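Local coordinates for pyroglutamyl-peptidase I (Fervidobacterium islandicum, PDB 6LTQ), which removes pyroglutamate from the N-terminus of peptides, as a pyrrolidone carboxyl peptidase of a thermophilic, keratin-degrading bacterium, at residues Leu66-His80 with Tyr162-Ala176. Sequence-based numbering, arbitrary orientation.
Sequences LEEYYKTNNIDIALH and YSLHRSNVTGTPKHA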
loop_
_atom_site.group_PDB
_atom_site.type_symbol
_atom_site.label_atom_id
_atom_site.label_comp_id
_atom_site.label_asym_id
_atom_site.label_seq_id
_atom_site.Cartn_x
_atom_site.Cartn_y
_atom_site.Cartn_z
ATOM N N LEU D 66 19.414 14.183 25.158
ATOM C CA LEU D 66 20.459 13.347 24.561
ATOM C C LEU D 66 21.833 13.979 24.721
ATOM O O LEU D 66 22.814 13.284 25.017
ATOM C CB LEU D 66 20.173 13.093 23.072
ATOM C CG LEU D 66 21.212 12.238 22.322
ATOM C CD1 LEU D 66 21.342 10.828 22.904
ATOM C CD2 LEU D 66 20.911 12.146 20.811
ATOM N N GLU D 67 21.939 15.288 24.472
ATOM C CA GLU D 67 23.225 15.954 24.652
ATOM C C GLU D 67 23.674 15.862 26.103
ATOM O O GLU D 67 24.852 15.611 26.381
ATOM C CB GLU D 67 23.141 17.417 24.210
ATOM C CG GLU D 67 24.445 18.204 24.384
ATOM C CD GLU D 67 25.635 17.566 23.680
ATOM O OE1 GLU D 67 25.438 16.835 22.689
ATOM O OE2 GLU D 67 26.779 17.802 24.116
ATOM N N GLU D 68 22.727 16.014 27.037
ATOM C CA GLU D 68 23.055 15.939 28.455
ATOM C C GLU D 68 23.636 14.578 28.792
ATOM O O GLU D 68 24.608 14.479 29.551
ATOM C CB GLU D 68 21.786 16.211 29.277
ATOM C CG GLU D 68 21.889 16.045 30.795
ATOM C CD GLU D 68 20.526 16.171 31.511
ATOM O OE1 GLU D 68 19.533 15.526 31.084
ATOM O OE2 GLU D 68 20.443 16.930 32.502
ATOM N N TYR D 69 23.105 13.519 28.171
ATOM C CA TYR D 69 23.667 12.192 28.398
ATOM C C TYR D 69 25.017 12.058 27.726
ATOM O O TYR D 69 25.941 11.470 28.298
ATOM C CB TYR D 69 22.736 11.085 27.904
ATOM C CG TYR D 69 23.066 9.755 28.546
ATOM C CD1 TYR D 69 24.094 8.948 28.060
ATOM C CD2 TYR D 69 22.374 9.328 29.672
ATOM C CE1 TYR D 69 24.408 7.733 28.674
ATOM C CE2 TYR D 69 22.679 8.128 30.290
ATOM C CZ TYR D 69 23.694 7.332 29.794
ATOM O OH TYR D 69 23.984 6.133 30.426
ATOM N N TYR D 70 25.154 12.582 26.503
ATOM C CA TYR D 70 26.457 12.524 25.852
ATOM C C TYR D 70 27.507 13.272 26.668
ATOM O O TYR D 70 28.670 12.839 26.710
ATOM C CB TYR D 70 26.400 13.091 24.424
ATOM C CG TYR D 70 25.946 12.136 23.331
ATOM C CD1 TYR D 70 26.409 10.818 23.260
ATOM C CD2 TYR D 70 25.058 12.572 22.360
ATOM C CE1 TYR D 70 25.979 9.957 22.246
ATOM C CE2 TYR D 70 24.625 11.723 21.347
ATOM C CZ TYR D 70 25.084 10.424 21.291
ATOM O OH TYR D 70 24.633 9.603 20.273
ATOM N N LYS D 71 27.148 14.424 27.280
ATOM C CA LYS D 71 28.173 15.024 28.129
ATOM C C LYS D 71 28.476 14.220 29.380
ATOM O O LYS D 71 29.633 14.187 29.807
ATOM C CB LYS D 71 27.977 16.480 28.501
ATOM C CG LYS D 71 29.452 16.860 28.453
ATOM C CD LYS D 71 30.101 18.138 28.191
ATOM C CE LYS D 71 29.569 19.439 28.692
ATOM N NZ LYS D 71 30.833 20.268 28.368
ATOM N N THR D 72 27.532 13.497 29.941
ATOM C CA THR D 72 27.854 12.915 31.241
ATOM C C THR D 72 28.310 11.450 31.181
ATOM O O THR D 72 28.622 10.862 32.228
ATOM C CB THR D 72 26.672 13.142 32.200
ATOM O OG1 THR D 72 25.484 12.575 31.642
ATOM C CG2 THR D 72 26.475 14.674 32.338
ATOM N N ASN D 73 28.373 10.851 29.989
ATOM C CA ASN D 73 28.844 9.482 29.806
ATOM C C ASN D 73 29.604 9.382 28.488
ATOM O O ASN D 73 29.384 10.177 27.568
ATOM C CB ASN D 73 27.687 8.475 29.826
ATOM C CG ASN D 73 26.690 8.735 30.954
ATOM O OD1 ASN D 73 25.840 9.632 30.863
ATOM N ND2 ASN D 73 26.779 7.936 32.017
ATOM N N ASN D 74 30.504 8.399 28.400
ATOM C CA ASN D 74 31.255 8.126 27.177
ATOM C C ASN D 74 30.569 7.007 26.400
ATOM O O ASN D 74 30.373 5.911 26.935
ATOM C CB ASN D 74 32.703 7.737 27.471
ATOM C CG ASN D 74 33.569 7.747 26.212
ATOM O OD1 ASN D 74 33.146 8.240 25.165
ATOM N ND2 ASN D 74 34.782 7.204 26.311
ATOM N N ILE D 75 30.235 7.279 25.136
ATOM C CA ILE D 75 29.449 6.375 24.295
ATOM C C ILE D 75 30.209 6.118 23.002
ATOM O O ILE D 75 30.584 7.067 22.304
ATOM C CB ILE D 75 28.062 6.967 23.963
ATOM C CG1 ILE D 75 27.241 7.232 25.228
ATOM C CG2 ILE D 75 27.311 6.076 22.954
ATOM C CD1 ILE D 75 27.048 6.005 26.123
ATOM N N ASP D 76 30.415 4.845 22.666
ATOM C CA ASP D 76 30.996 4.490 21.372
ATOM C C ASP D 76 29.969 4.366 20.233
ATOM O O ASP D 76 30.260 4.762 19.095
ATOM C CB ASP D 76 31.752 3.177 21.464
ATOM C CG ASP D 76 32.880 3.234 22.470
ATOM O OD1 ASP D 76 33.079 2.231 23.191
ATOM O OD2 ASP D 76 33.547 4.293 22.552
ATOM N N ILE D 77 28.816 3.731 20.472
ATOM C CA ILE D 77 27.811 3.502 19.428
ATOM C C ILE D 77 26.448 3.873 19.973
ATOM O O ILE D 77 26.040 3.380 21.032
ATOM C CB ILE D 77 27.780 2.045 18.944
ATOM C CG1 ILE D 77 29.190 1.499 18.775
ATOM C CG2 ILE D 77 26.976 1.933 17.632
ATOM C CD1 ILE D 77 29.225 0.004 18.709
ATOM N N ALA D 78 25.717 4.679 19.221
ATOM C CA ALA D 78 24.348 5.017 19.557
ATOM C C ALA D 78 23.453 4.142 18.691
ATOM O O ALA D 78 23.622 4.100 17.469
ATOM C CB ALA D 78 24.072 6.499 19.321
ATOM N N LEU D 79 22.568 3.391 19.328
ATOM C CA LEU D 79 21.564 2.588 18.635
ATOM C C LEU D 79 20.240 3.227 19.013
ATOM O O LEU D 79 19.723 3.005 20.114
ATOM C CB LEU D 79 21.643 1.119 19.043
ATOM C CG LEU D 79 20.710 0.110 18.358
ATOM C CD1 LEU D 79 20.800 0.249 16.844
ATOM C CD2 LEU D 79 21.043 -1.335 18.786
ATOM N N HIS D 80 19.716 4.066 18.122
ATOM C CA HIS D 80 18.487 4.786 18.392
ATOM C C HIS D 80 17.303 3.979 17.875
ATOM O O HIS D 80 17.285 3.575 16.704
ATOM C CB HIS D 80 18.490 6.156 17.718
ATOM C CG HIS D 80 19.550 7.081 18.216
ATOM N ND1 HIS D 80 19.629 7.493 19.533
ATOM C CD2 HIS D 80 20.565 7.693 17.565
ATOM C CE1 HIS D 80 20.656 8.315 19.667
ATOM N NE2 HIS D 80 21.241 8.453 18.488
ATOM N N TYR D 162 21.431 14.568 14.774
ATOM C CA TYR D 162 22.235 15.116 15.865
ATOM C C TYR D 162 23.405 14.195 16.198
ATOM O O TYR D 162 24.552 14.644 16.295
ATOM C CB TYR D 162 21.355 15.360 17.097
ATOM C CG TYR D 162 22.107 16.109 18.187
ATOM C CD1 TYR D 162 22.882 15.427 19.119
ATOM C CD2 TYR D 162 22.070 17.496 18.250
ATOM C CE1 TYR D 162 23.586 16.116 20.096
ATOM C CE2 TYR D 162 22.762 18.190 19.218
ATOM C CZ TYR D 162 23.518 17.497 20.137
ATOM O OH TYR D 162 24.209 18.202 21.094
ATOM N N SER D 163 23.143 12.887 16.335
ATOM C CA SER D 163 24.210 11.964 16.706
ATOM C C SER D 163 25.237 11.801 15.595
ATOM O O SER D 163 26.443 11.752 15.870
ATOM C CB SER D 163 23.642 10.586 17.099
ATOM O OG SER D 163 22.948 10.654 18.342
ATOM N N LEU D 164 24.793 11.696 14.332
ATOM C CA LEU D 164 25.776 11.544 13.265
ATOM C C LEU D 164 26.582 12.830 13.073
ATOM O O LEU D 164 27.774 12.766 12.753
ATOM C CB LEU D 164 25.086 11.113 11.958
ATOM C CG LEU D 164 24.640 9.631 11.884
ATOM C CD1 LEU D 164 23.745 9.368 10.627
ATOM C CD2 LEU D 164 25.801 8.690 11.848
ATOM N N HIS D 165 25.957 13.995 13.264
ATOM C CA HIS D 165 26.698 15.253 13.178
ATOM C C HIS D 165 27.685 15.401 14.333
ATOM O O HIS D 165 28.855 15.741 14.121
ATOM C CB HIS D 165 25.745 16.437 13.162
ATOM C CG HIS D 165 26.447 17.758 13.088
ATOM N ND1 HIS D 165 27.338 18.069 12.082
ATOM C CD2 HIS D 165 26.399 18.842 13.898
ATOM C CE1 HIS D 165 27.801 19.293 12.271
ATOM N NE2 HIS D 165 27.248 19.784 13.368
ATOM N N ARG D 166 27.222 15.169 15.569
ATOM C CA ARG D 166 28.122 15.205 16.719
ATOM C C ARG D 166 29.268 14.222 16.533
ATOM O O ARG D 166 30.415 14.512 16.901
ATOM C CB ARG D 166 27.355 14.890 18.002
ATOM C CG ARG D 166 28.119 15.252 19.288
ATOM C CD ARG D 166 27.433 14.666 20.515
ATOM N NE ARG D 166 27.783 15.356 21.760
ATOM C CZ ARG D 166 28.908 15.148 22.442
ATOM N NH1 ARG D 166 29.129 15.819 23.570
ATOM N NH2 ARG D 166 29.812 14.274 21.999
ATOM N N SER D 167 28.974 13.059 15.945
ATOM C CA SER D 167 30.013 12.081 15.648
ATOM C C SER D 167 31.018 12.633 14.644
ATOM O O SER D 167 32.228 12.402 14.777
ATOM C CB SER D 167 29.392 10.804 15.086
ATOM O OG SER D 167 30.402 9.905 14.652
ATOM N N ASN D 168 30.545 13.382 13.640
ATOM C CA ASN D 168 31.480 13.863 12.628
ATOM C C ASN D 168 32.409 14.929 13.206
ATOM O O ASN D 168 33.600 14.968 12.880
ATOM C CB ASN D 168 30.726 14.398 11.409
ATOM C CG ASN D 168 31.670 14.919 10.316
ATOM O OD1 ASN D 168 31.565 16.065 9.889
ATOM N ND2 ASN D 168 32.576 14.063 9.849
ATOM N N VAL D 169 31.880 15.817 14.042
ATOM C CA VAL D 169 32.682 16.937 14.507
ATOM C C VAL D 169 33.477 16.604 15.770
ATOM O O VAL D 169 34.582 17.125 15.949
ATOM C CB VAL D 169 31.796 18.174 14.703
ATOM C CG1 VAL D 169 31.177 18.551 13.379
ATOM C CG2 VAL D 169 30.716 17.913 15.723
ATOM N N THR D 170 32.963 15.739 16.652
ATOM C CA THR D 170 33.671 15.443 17.892
ATOM C C THR D 170 34.271 14.052 17.960
ATOM O O THR D 170 35.149 13.821 18.793
ATOM C CB THR D 170 32.753 15.620 19.114
ATOM O OG1 THR D 170 31.903 14.472 19.260
ATOM C CG2 THR D 170 31.907 16.862 18.981
ATOM N N GLY D 171 33.836 13.123 17.125
ATOM C CA GLY D 171 34.284 11.759 17.279
ATOM C C GLY D 171 33.478 10.964 18.280
ATOM O O GLY D 171 33.745 9.779 18.471
ATOM N N THR D 172 32.505 11.584 18.932
ATOM C CA THR D 172 31.651 10.897 19.896
ATOM C C THR D 172 30.221 11.176 19.554
ATOM O O THR D 172 29.801 12.364 19.470
ATOM C CB THR D 172 31.972 11.322 21.340
ATOM O OG1 THR D 172 33.228 10.756 21.727
ATOM C CG2 THR D 172 30.906 10.805 22.294
ATOM N N PRO D 173 29.378 10.135 19.338
ATOM C CA PRO D 173 29.773 8.708 19.351
ATOM C C PRO D 173 30.647 8.309 18.135
ATOM O O PRO D 173 30.677 9.145 17.254
ATOM C CB PRO D 173 28.408 7.995 19.318
ATOM C CG PRO D 173 27.501 8.946 18.583
ATOM C CD PRO D 173 27.946 10.328 19.008
ATOM N N LYS D 174 31.347 7.171 18.079
ATOM C CA LYS D 174 32.024 6.777 16.851
ATOM C C LYS D 174 31.032 6.384 15.748
ATOM O O LYS D 174 31.311 6.559 14.545
ATOM C CB LYS D 174 33.002 5.675 17.217
ATOM C CG LYS D 174 34.351 6.223 17.685
ATOM C CD LYS D 174 34.416 7.231 18.771
ATOM C CE LYS D 174 35.839 7.723 18.538
ATOM N NZ LYS D 174 35.988 9.084 18.922
ATOM N N HIS D 175 29.900 5.796 16.137
ATOM C CA HIS D 175 28.928 5.322 15.165
ATOM C C HIS D 175 27.526 5.619 15.671
ATOM O O HIS D 175 27.281 5.722 16.877
ATOM C CB HIS D 175 29.081 3.814 14.910
ATOM C CG HIS D 175 30.174 3.439 13.953
ATOM N ND1 HIS D 175 30.151 3.795 12.621
ATOM C CD2 HIS D 175 31.283 2.674 14.115
ATOM C CE1 HIS D 175 31.212 3.298 12.013
ATOM N NE2 HIS D 175 31.913 2.608 12.896
ATOM N N ALA D 176 26.599 5.749 14.737
ATOM C CA ALA D 176 25.203 5.824 15.104
ATOM C C ALA D 176 24.389 5.089 14.051
ATOM O O ALA D 176 24.739 5.102 12.865
ATOM C CB ALA D 176 24.744 7.265 15.228
#
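Glu67 and Arg166 meet side-on, carboxylate and guanidinium nearly coplanar (23° apart). Arg166 NE gives its hydrogen to the syn lone pair of Glu67 OE1 at 2.9 Å, while NH1 reaches Glu67 OE2 at 3.1 Å, completing a two-point salt bridge. The Tyr162 hydroxyl also comes to Glu67 OE1, so close that the modelled length is doubtful; OE1 probably serves it as a second donor beside Arg166 NE. Arg166 runs extended from CG to NE, which carries the guanidinium past the Tyr70 ring; Tyr70 CB covers one of its faces. The remaining terminal nitrogen, NH2, bonds the backbone O of Thr172 at 3.2 Å, tying the helix to the loop that follows it. With an alanine here, the Glu67 carboxylate is likely to lose its countercharge, keeping just the Tyr162 hydroxyl of the partners described, and the Thr172 carbonyl its guanidinium donor.

Both segments are helix-to-strand turns of an alpha/beta fold: the helical segments 66-72 and 162-170 cross at -36°, and the strands that follow, 77-83 and 175-181, are parallel neighbours in the central sheet. Asp76 O takes His175 N at 3.2 Å plus a weak bond from Lys174 N, Ala78 N donates to His175 O at 3.0 Å, and the ladder goes on with a backbone bond between Ala78 and Leu177.

Between helices and sheet, buried Ser163 OG lies 2.8 Å from both Tyr70 OH and His80 NE2, hydrogen-bonded to each, with a weaker bond to Val159 O. His80 ND1 is satisfied by Thr20. Pro173, after a cis peptide, presses CD to within 3.7 Å of Tyr70 CZ.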